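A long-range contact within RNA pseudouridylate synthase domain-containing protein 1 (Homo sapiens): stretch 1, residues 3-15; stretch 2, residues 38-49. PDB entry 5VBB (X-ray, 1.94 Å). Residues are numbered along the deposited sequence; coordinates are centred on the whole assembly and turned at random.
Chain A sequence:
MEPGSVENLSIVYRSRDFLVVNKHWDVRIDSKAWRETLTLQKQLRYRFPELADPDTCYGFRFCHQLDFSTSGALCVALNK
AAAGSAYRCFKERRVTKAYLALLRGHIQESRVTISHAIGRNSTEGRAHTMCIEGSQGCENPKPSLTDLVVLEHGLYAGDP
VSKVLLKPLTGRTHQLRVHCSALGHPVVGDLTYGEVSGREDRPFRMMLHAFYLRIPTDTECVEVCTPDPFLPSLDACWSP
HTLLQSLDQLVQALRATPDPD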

ATOM      1  N   PRO A   3      -6.351   0.470  18.032  1.00 66.13           N
ATOM      2  CA  PRO A   3      -5.140  -0.295  17.693  1.00 64.95           C
ATOM      3  C   PRO A   3      -5.466  -1.751  17.346  1.00 65.82           C
ATOM      4  O   PRO A   3      -6.564  -2.236  17.638  1.00 63.44           O
ATOM      5  CB  PRO A   3      -4.292  -0.188  18.967  1.00 68.26           C
ATOM      6  CG  PRO A   3      -5.269  -0.038  20.057  1.00 74.15           C
ATOM      7  CD  PRO A   3      -6.481   0.655  19.494  1.00 69.58           C
ATOM      8  N   GLY A   4      -4.511  -2.416  16.700  1.00 60.79           N
ATOM      9  CA  GLY A   4      -4.641  -3.813  16.308  1.00 60.15           C
ATOM     10  C   GLY A   4      -4.823  -4.698  17.527  1.00 63.82           C
ATOM     11  O   GLY A   4      -4.201  -4.451  18.558  1.00 62.51           O
ATOM     12  N   SER A   5      -5.728  -5.681  17.434  1.00 60.91           N
ATOM     13  CA  SER A   5      -6.002  -6.653  18.497  1.00 61.53           C
ATOM     14  C   SER A   5      -6.141  -8.038  17.862  1.00 63.82           C
ATOM     15  O   SER A   5      -6.517  -8.132  16.698  1.00 60.88           O
ATOM     16  CB  SER A   5      -7.287  -6.283  19.238  1.00 65.12           C
ATOM     17  OG  SER A   5      -8.422  -6.400  18.394  1.00 70.23           O
ATOM     18  N   VAL A   6      -5.860  -9.112  18.618  1.00 62.58           N
ATOM     19  CA  VAL A   6      -5.975 -10.486  18.102  1.00 63.46           C
ATOM     20  C   VAL A   6      -7.437 -10.848  17.703  1.00 67.04           C
ATOM     21  O   VAL A   6      -7.631 -11.631  16.775  1.00 66.75           O
ATOM     22  CB  VAL A   6      -5.415 -11.527  19.113  1.00 69.52           C
ATOM     23  CG1 VAL A   6      -6.305 -11.641  20.347  1.00 70.29           C
ATOM     24  CG2 VAL A   6      -5.238 -12.900  18.451  1.00 69.74           C
ATOM     25  N   GLU A   7      -8.444 -10.263  18.378  1.00 63.54           N
ATOM     26  CA  GLU A   7      -9.860 -10.598  18.156  1.00 63.84           C
ATOM     27  C   GLU A   7     -10.512  -9.897  16.963  1.00 67.28           C
ATOM     28  O   GLU A   7     -11.550 -10.373  16.502  1.00 66.62           O
ATOM     29  CB  GLU A   7     -10.687 -10.281  19.422  1.00 66.49           C
ATOM     30  N   ASN A   8      -9.920  -8.798  16.443  1.00 62.82           N
ATOM     31  CA  ASN A   8     -10.519  -8.043  15.349  1.00 61.20           C
ATOM     32  C   ASN A   8      -9.757  -8.300  14.034  1.00 61.13           C
ATOM     33  O   ASN A   8      -8.571  -7.972  13.902  1.00 59.59           O
ATOM     34  CB  ASN A   8     -10.552  -6.545  15.684  1.00 66.85           C
ATOM     35  N   LEU A   9     -10.433  -8.959  13.101  1.00 55.81           N
ATOM     36  CA  LEU A   9      -9.890  -9.268  11.785  1.00 53.87           C
ATOM     37  C   LEU A   9     -10.978  -8.922  10.796  1.00 53.07           C
ATOM     38  O   LEU A   9     -12.098  -9.378  10.950  1.00 53.22           O
ATOM     39  CB  LEU A   9      -9.507 -10.748  11.668  1.00 54.65           C
ATOM     40  CG  LEU A   9      -8.860 -11.127  10.325  1.00 58.58           C
ATOM     41  CD1 LEU A   9      -7.475 -10.527  10.187  1.00 56.98           C
ATOM     42  CD2 LEU A   9      -8.816 -12.618  10.129  1.00 63.07           C
ATOM     43  N   SER A  10     -10.647  -8.104   9.806  1.00 45.62           N
ATOM     44  CA  SER A  10     -11.581  -7.661   8.792  1.00 44.71           C
ATOM     45  C   SER A  10     -11.344  -8.434   7.530  1.00 46.17           C
ATOM     46  O   SER A  10     -10.252  -8.365   6.969  1.00 46.83           O
ATOM     47  CB  SER A  10     -11.404  -6.176   8.539  1.00 47.70           C
ATOM     48  OG  SER A  10     -12.243  -5.778   7.475  1.00 61.07           O
ATOM     49  N   ILE A  11     -12.360  -9.154   7.076  1.00 41.51           N
ATOM     50  CA  ILE A  11     -12.308  -9.972   5.877  1.00 40.90           C
ATOM     51  C   ILE A  11     -13.044  -9.215   4.764  1.00 42.85           C
ATOM     52  O   ILE A  11     -14.124  -8.677   4.992  1.00 42.09           O
ATOM     53  CB  ILE A  11     -12.906 -11.356   6.166  1.00 44.58           C
ATOM     54  CG1 ILE A  11     -12.089 -12.087   7.299  1.00 46.69           C
ATOM     55  CG2 ILE A  11     -12.993 -12.216   4.879  1.00 43.03           C
ATOM     56  N   VAL A  12     -12.458  -9.157   3.576  1.00 38.96           N
ATOM     57  CA  VAL A  12     -13.095  -8.440   2.480  1.00 39.01           C
ATOM     58  C   VAL A  12     -13.434  -9.370   1.321  1.00 42.70           C
ATOM     59  O   VAL A  12     -14.075  -8.929   0.390  1.00 37.61           O
ATOM     60  CB  VAL A  12     -12.245  -7.231   2.012  1.00 40.85           C
ATOM     61  CG1 VAL A  12     -12.150  -6.216   3.137  1.00 41.86           C
ATOM     62  CG2 VAL A  12     -10.855  -7.640   1.560  1.00 39.25           C
ATOM     63  N   TYR A  13     -13.050 -10.646   1.403  1.00 42.93           N
ATOM     64  CA  TYR A  13     -13.271 -11.614   0.360  1.00 42.91           C
ATOM     65  C   TYR A  13     -13.004 -12.985   0.937  1.00 46.65           C
ATOM     66  O   TYR A  13     -11.951 -13.201   1.538  1.00 44.64           O
ATOM     67  CB  TYR A  13     -12.306 -11.325  -0.801  1.00 43.97           C
ATOM     68  CG  TYR A  13     -12.426 -12.253  -1.979  1.00 44.23           C
ATOM     69  CD1 TYR A  13     -11.953 -13.558  -1.909  1.00 45.57           C
ATOM     70  CD2 TYR A  13     -12.810 -11.774  -3.224  1.00 46.07           C
ATOM     71  CE1 TYR A  13     -11.998 -14.401  -3.006  1.00 45.66           C
ATOM     72  CE2 TYR A  13     -12.812 -12.596  -4.342  1.00 48.05           C
ATOM     73  CZ  TYR A  13     -12.470 -13.925  -4.212  1.00 51.35           C
ATOM     74  OH  TYR A  13     -12.487 -14.711  -5.322  1.00 56.13           O
ATOM     75  N   ARG A  14     -13.923 -13.932   0.728  1.00 42.93           N
ATOM     76  CA  ARG A  14     -13.706 -15.295   1.191  1.00 43.13           C
ATOM     77  C   ARG A  14     -14.352 -16.220   0.193  1.00 47.24           C
ATOM     78  O   ARG A  14     -15.523 -16.055  -0.130  1.00 45.82           O
ATOM     79  CB  ARG A  14     -14.256 -15.500   2.617  1.00 42.47           C
ATOM     80  CG  ARG A  14     -14.363 -16.947   3.160  1.00 53.40           C
ATOM     81  CD  ARG A  14     -13.155 -17.436   3.923  1.00 65.44           C
ATOM     82  NE  ARG A  14     -13.290 -18.838   4.361  1.00 66.15           N
ATOM     83  CZ  ARG A  14     -13.990 -19.258   5.415  1.00 87.29           C
ATOM     84  NH1 ARG A  14     -14.675 -18.394   6.159  1.00 81.56           N
ATOM     85  NH2 ARG A  14     -14.040 -20.554   5.714  1.00 81.88           N
ATOM     86  N   SER A  15     -13.555 -17.144  -0.332  1.00 43.91           N
ATOM     87  CA  SER A  15     -13.980 -18.207  -1.207  1.00 44.68           C
ATOM     88  C   SER A  15     -13.522 -19.539  -0.593  1.00 50.78           C
ATOM     89  O   SER A  15     -12.984 -19.563   0.507  1.00 50.73           O
ATOM     90  CB  SER A  15     -13.387 -18.032  -2.602  1.00 44.69           C
ATOM     91  OG  SER A  15     -12.007 -18.359  -2.635  1.00 46.49           O
ATOM     92  N   LEU A  38       1.357  -9.959  18.726  1.00 78.06           N
ATOM     93  CA  LEU A  38       0.276  -9.677  17.779  1.00 76.37           C
ATOM     94  C   LEU A  38       0.762  -9.752  16.333  1.00 76.03           C
ATOM     95  O   LEU A  38       1.506  -8.877  15.890  1.00 77.73           O
ATOM     96  CB  LEU A  38      -0.328  -8.278  18.037  1.00 75.87           C
ATOM     97  CG  LEU A  38      -1.399  -7.792  17.042  1.00 79.46           C
ATOM     98  CD1 LEU A  38      -2.691  -8.593  17.193  1.00 80.08           C
ATOM     99  CD2 LEU A  38      -1.664  -6.312  17.219  1.00 83.07           C
ATOM    100  N   THR A  39       0.288 -10.754  15.580  1.00 66.66           N
ATOM    101  CA  THR A  39       0.589 -10.886  14.158  1.00 62.22           C
ATOM    102  C   THR A  39      -0.683 -11.206  13.387  1.00 59.85           C
ATOM    103  O   THR A  39      -1.690 -11.585  13.996  1.00 56.90           O
ATOM    104  CB  THR A  39       1.602 -11.994  13.904  1.00 62.16           C
ATOM    105  OG1 THR A  39       1.000 -13.246  14.266  1.00 59.97           O
ATOM    106  CG2 THR A  39       2.919 -11.760  14.625  1.00 57.85           C
ATOM    107  N   LEU A  40      -0.613 -11.138  12.040  1.00 54.11           N
ATOM    108  CA  LEU A  40      -1.769 -11.493  11.202  1.00 52.91           C
ATOM    109  C   LEU A  40      -2.089 -12.994  11.394  1.00 57.00           C
ATOM    110  O   LEU A  40      -3.249 -13.339  11.608  1.00 56.14           O
ATOM    111  CB  LEU A  40      -1.567 -11.134   9.716  1.00 52.20           C
ATOM    112  CG  LEU A  40      -2.743 -11.459   8.798  1.00 57.72           C
ATOM    113  CD1 LEU A  40      -4.054 -10.868   9.287  1.00 58.20           C
ATOM    114  CD2 LEU A  40      -2.479 -10.991   7.461  1.00 60.37           C
ATOM    115  N   GLN A  41      -1.048 -13.854  11.451  1.00 54.52           N
ATOM    116  CA  GLN A  41      -1.213 -15.291  11.713  1.00 55.99           C
ATOM    117  C   GLN A  41      -2.068 -15.572  12.969  1.00 59.18           C
ATOM    118  O   GLN A  41      -2.967 -16.404  12.919  1.00 58.75           O
ATOM    119  CB  GLN A  41       0.165 -15.970  11.879  1.00 58.64           C
ATOM    120  CG  GLN A  41       0.923 -16.146  10.567  1.00 73.01           C
ATOM    121  CD  GLN A  41       0.637 -17.483   9.914  1.00104.46           C
ATOM    122  OE1 GLN A  41      -0.496 -17.974   9.917  1.00100.28           O
ATOM    123  NE2 GLN A  41       1.650 -18.091   9.304  1.00103.97           N
ATOM    124  N   LYS A  42      -1.789 -14.880  14.088  1.00 55.11           N
ATOM    125  CA  LYS A  42      -2.545 -15.079  15.330  1.00 55.42           C
ATOM    126  C   LYS A  42      -4.002 -14.645  15.157  1.00 55.66           C
ATOM    127  O   LYS A  42      -4.895 -15.351  15.608  1.00 55.53           O
ATOM    128  CB  LYS A  42      -1.897 -14.351  16.525  1.00 60.57           C
ATOM    129  CG  LYS A  42      -0.596 -14.985  16.995  1.00 80.37           C
ATOM    130  CD  LYS A  42      -0.086 -14.331  18.273  1.00 91.21           C
ATOM    131  CE  LYS A  42       1.043 -15.099  18.918  1.00103.89           C
ATOM    132  NZ  LYS A  42       1.249 -14.700  20.338  1.00112.43           N
ATOM    133  N   GLN A  43      -4.252 -13.517  14.476  1.00 50.46           N
ATOM    134  CA  GLN A  43      -5.630 -13.071  14.203  1.00 50.52           C
ATOM    135  C   GLN A  43      -6.379 -14.149  13.390  1.00 55.15           C
ATOM    136  O   GLN A  43      -7.524 -14.483  13.701  1.00 53.80           O
ATOM    137  CB  GLN A  43      -5.646 -11.745  13.421  1.00 50.13           C
ATOM    138  CG  GLN A  43      -5.136 -10.551  14.229  1.00 52.46           C
ATOM    139  CD  GLN A  43      -4.951  -9.297  13.408  1.00 57.04           C
ATOM    140  OE1 GLN A  43      -4.448  -9.325  12.279  1.00 51.94           O
ATOM    141  NE2 GLN A  43      -5.334  -8.158  13.955  1.00 52.97           N
ATOM    142  N   LEU A  44      -5.694 -14.710  12.374  1.00 51.18           N
ATOM    143  CA  LEU A  44      -6.252 -15.762  11.529  1.00 50.56           C
ATOM    144  C   LEU A  44      -6.533 -17.016  12.318  1.00 59.13           C
ATOM    145  O   LEU A  44      -7.609 -17.599  12.161  1.00 59.81           O
ATOM    146  CB  LEU A  44      -5.320 -16.064  10.357  1.00 48.63           C
ATOM    147  CG  LEU A  44      -5.394 -15.030   9.236  1.00 49.61           C
ATOM    148  CD1 LEU A  44      -4.154 -15.094   8.346  1.00 48.96           C
ATOM    149  CD2 LEU A  44      -6.669 -15.187   8.436  1.00 48.27           C
ATOM    150  N   ARG A  45      -5.575 -17.432  13.166  1.00 58.13           N
ATOM    151  CA  ARG A  45      -5.751 -18.583  14.039  1.00 61.49           C
ATOM    152  C   ARG A  45      -6.952 -18.361  14.982  1.00 65.42           C
ATOM    153  O   ARG A  45      -7.746 -19.290  15.207  1.00 65.66           O
ATOM    154  CB  ARG A  45      -4.492 -18.829  14.879  1.00 66.47           C
ATOM    155  CG  ARG A  45      -3.334 -19.465  14.109  1.00 81.55           C
ATOM    156  CD  ARG A  45      -2.061 -19.538  14.951  1.00 96.59           C
ATOM    157  NE  ARG A  45      -2.332 -19.852  16.362  1.00111.47           N
ATOM    158  CZ  ARG A  45      -2.650 -21.054  16.847  1.00130.58           C
ATOM    159  NH1 ARG A  45      -2.743 -22.107  16.037  1.00120.56           N
ATOM    160  NH2 ARG A  45      -2.880 -21.213  18.145  1.00119.71           N
ATOM    161  N   TYR A  46      -7.083 -17.133  15.526  1.00 60.81           N
ATOM    162  CA  TYR A  46      -8.197 -16.806  16.420  1.00 61.98           C
ATOM    163  C   TYR A  46      -9.562 -16.926  15.691  1.00 64.51           C
ATOM    164  O   TYR A  46     -10.472 -17.560  16.199  1.00 63.36           O
ATOM    165  CB  TYR A  46      -8.005 -15.395  17.012  1.00 62.92           C
ATOM    166  CG  TYR A  46      -9.095 -14.983  17.976  1.00 66.01           C
ATOM    167  CD1 TYR A  46     -10.277 -14.412  17.518  1.00 67.36           C
ATOM    168  CD2 TYR A  46      -8.955 -15.187  19.344  1.00 68.54           C
ATOM    169  CE1 TYR A  46     -11.306 -14.076  18.395  1.00 69.19           C
ATOM    170  CE2 TYR A  46      -9.979 -14.860  20.232  1.00 70.76           C
ATOM    171  CZ  TYR A  46     -11.150 -14.290  19.754  1.00 79.13           C
ATOM    172  OH  TYR A  46     -12.177 -13.931  20.595  1.00 82.98           O
ATOM    173  N   ARG A  47      -9.681 -16.327  14.503  1.00 59.22           N
ATOM    174  CA  ARG A  47     -10.917 -16.316  13.712  1.00 58.31           C
ATOM    175  C   ARG A  47     -11.245 -17.664  13.049  1.00 62.59           C
ATOM    176  O   ARG A  47     -12.427 -18.022  12.953  1.00 61.98           O
ATOM    177  CB  ARG A  47     -10.791 -15.228  12.629  1.00 58.53           C
ATOM    178  CG  ARG A  47     -11.972 -15.086  11.664  1.00 68.00           C
ATOM    179  CD  ARG A  47     -13.284 -14.659  12.294  1.00 70.49           C
ATOM    180  NE  ARG A  47     -14.348 -14.624  11.285  1.00 83.41           N
ATOM    181  CZ  ARG A  47     -15.028 -15.682  10.831  1.00100.12           C
ATOM    182  NH1 ARG A  47     -14.780 -16.899  11.308  1.00 97.08           N
ATOM    183  NH2 ARG A  47     -15.964 -15.527   9.900  1.00 77.16           N
ATOM    184  N   PHE A  48     -10.222 -18.383  12.534  1.00 58.49           N
ATOM    185  CA  PHE A  48     -10.429 -19.643  11.814  1.00 58.51           C
ATOM    186  C   PHE A  48      -9.693 -20.789  12.462  1.00 62.34           C
ATOM    187  O   PHE A  48      -8.754 -21.330  11.884  1.00 63.46           O
ATOM    188  CB  PHE A  48      -9.982 -19.456  10.346  1.00 59.61           C
ATOM    189  CG  PHE A  48     -10.747 -18.347   9.669  1.00 60.06           C
ATOM    190  CD1 PHE A  48     -12.114 -18.454   9.458  1.00 64.32           C
ATOM    191  CD2 PHE A  48     -10.108 -17.184   9.274  1.00 62.31           C
ATOM    192  CE1 PHE A  48     -12.823 -17.431   8.838  1.00 64.93           C
ATOM    193  CE2 PHE A  48     -10.813 -16.173   8.623  1.00 65.01           C
ATOM    194  CZ  PHE A  48     -12.165 -16.306   8.404  1.00 64.01           C
ATOM    195  N   PRO A  49     -10.114 -21.185  13.679  1.00 58.52           N
ATOM    196  CA  PRO A  49      -9.453 -22.310  14.369  1.00 62.05           C
ATOM    197  C   PRO A  49      -9.558 -23.631  13.604  1.00102.47           C
ATOM    198  O   PRO A  49      -8.537 -24.239  13.298  1.00 70.70           O
ATOM    199  CB  PRO A  49     -10.198 -22.379  15.710  1.00 64.13           C
ATOM    200  CG  PRO A  49     -11.521 -21.774  15.436  1.00 66.81           C
ATOM    201  CD  PRO A  49     -11.236 -20.661  14.480  1.00 60.83           C
TER
HETATM  202  O   HOH W   1      -9.310 -12.417  14.760  1.00 58.57           O

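How does the start of stretch 1 lie against the helix? Residues 3-9 of stretch 1 run as loop past the helix of residues 40-47, before short strands follow, and the backbones come nearest where the CA atoms of Val6 and Gln43 lie 4.7 Å apart. Thr39 caps the helix, its OG1 accepting from Lys42 N at 3.2 Å. Together the two stretches bury 666 Å².

What does Gln43 contribute at this close approach? Its CA-to-CB bond points toward the loop, and Gln43 NE2 donates to Ser5 O at 3.0 Å along an almost perfectly straight N-H...O line. The bond ties a loop carbonyl to a helix side chain; Ser5 O also accepts a weak bond from Asn8 N within the loop. The backbone adds to this: Gln43 CA lies 3.6 Å from Val6 O in a CA-H...O contact, and a water donates to both Val6 O (2.7 Å) and Gln43 O (2.9 Å), tying the two carbonyls together.

Why is so much of Val6 covered although its CA-to-CB bond points sideways? The residue lies along the helix, where Val6 CG2 sits 4.0 Å from Tyr46 CB and Val6 CB 4.4 Å from Leu38 CD1. Next to it, Glu7 CA rests over a face of the Tyr46 ring, 4.1 Å from the centroid, so that its polarised C-H meets the pi electrons.

What does Leu9, the residue with the largest covered area, pack against? Its CA-to-CB bond points toward stretch 2, and it spreads its methyls among apolar groups: Leu9 CD1 reaches Leu40 CD1 at 3.6 Å, while Leu9 CD2 lies 3.8 Å from Leu44 CD2 and 4.3 Å from Phe48 CE2. Just beyond the helix, Phe48 extends this apolar patch, meeting Ile11 CG1 at its ring edge through CZ at 4.4 Å. Arg14 NH1 also approaches Phe48 CE1, at 3.4 Å, with the ring's CD1 over one face of the guanidinium.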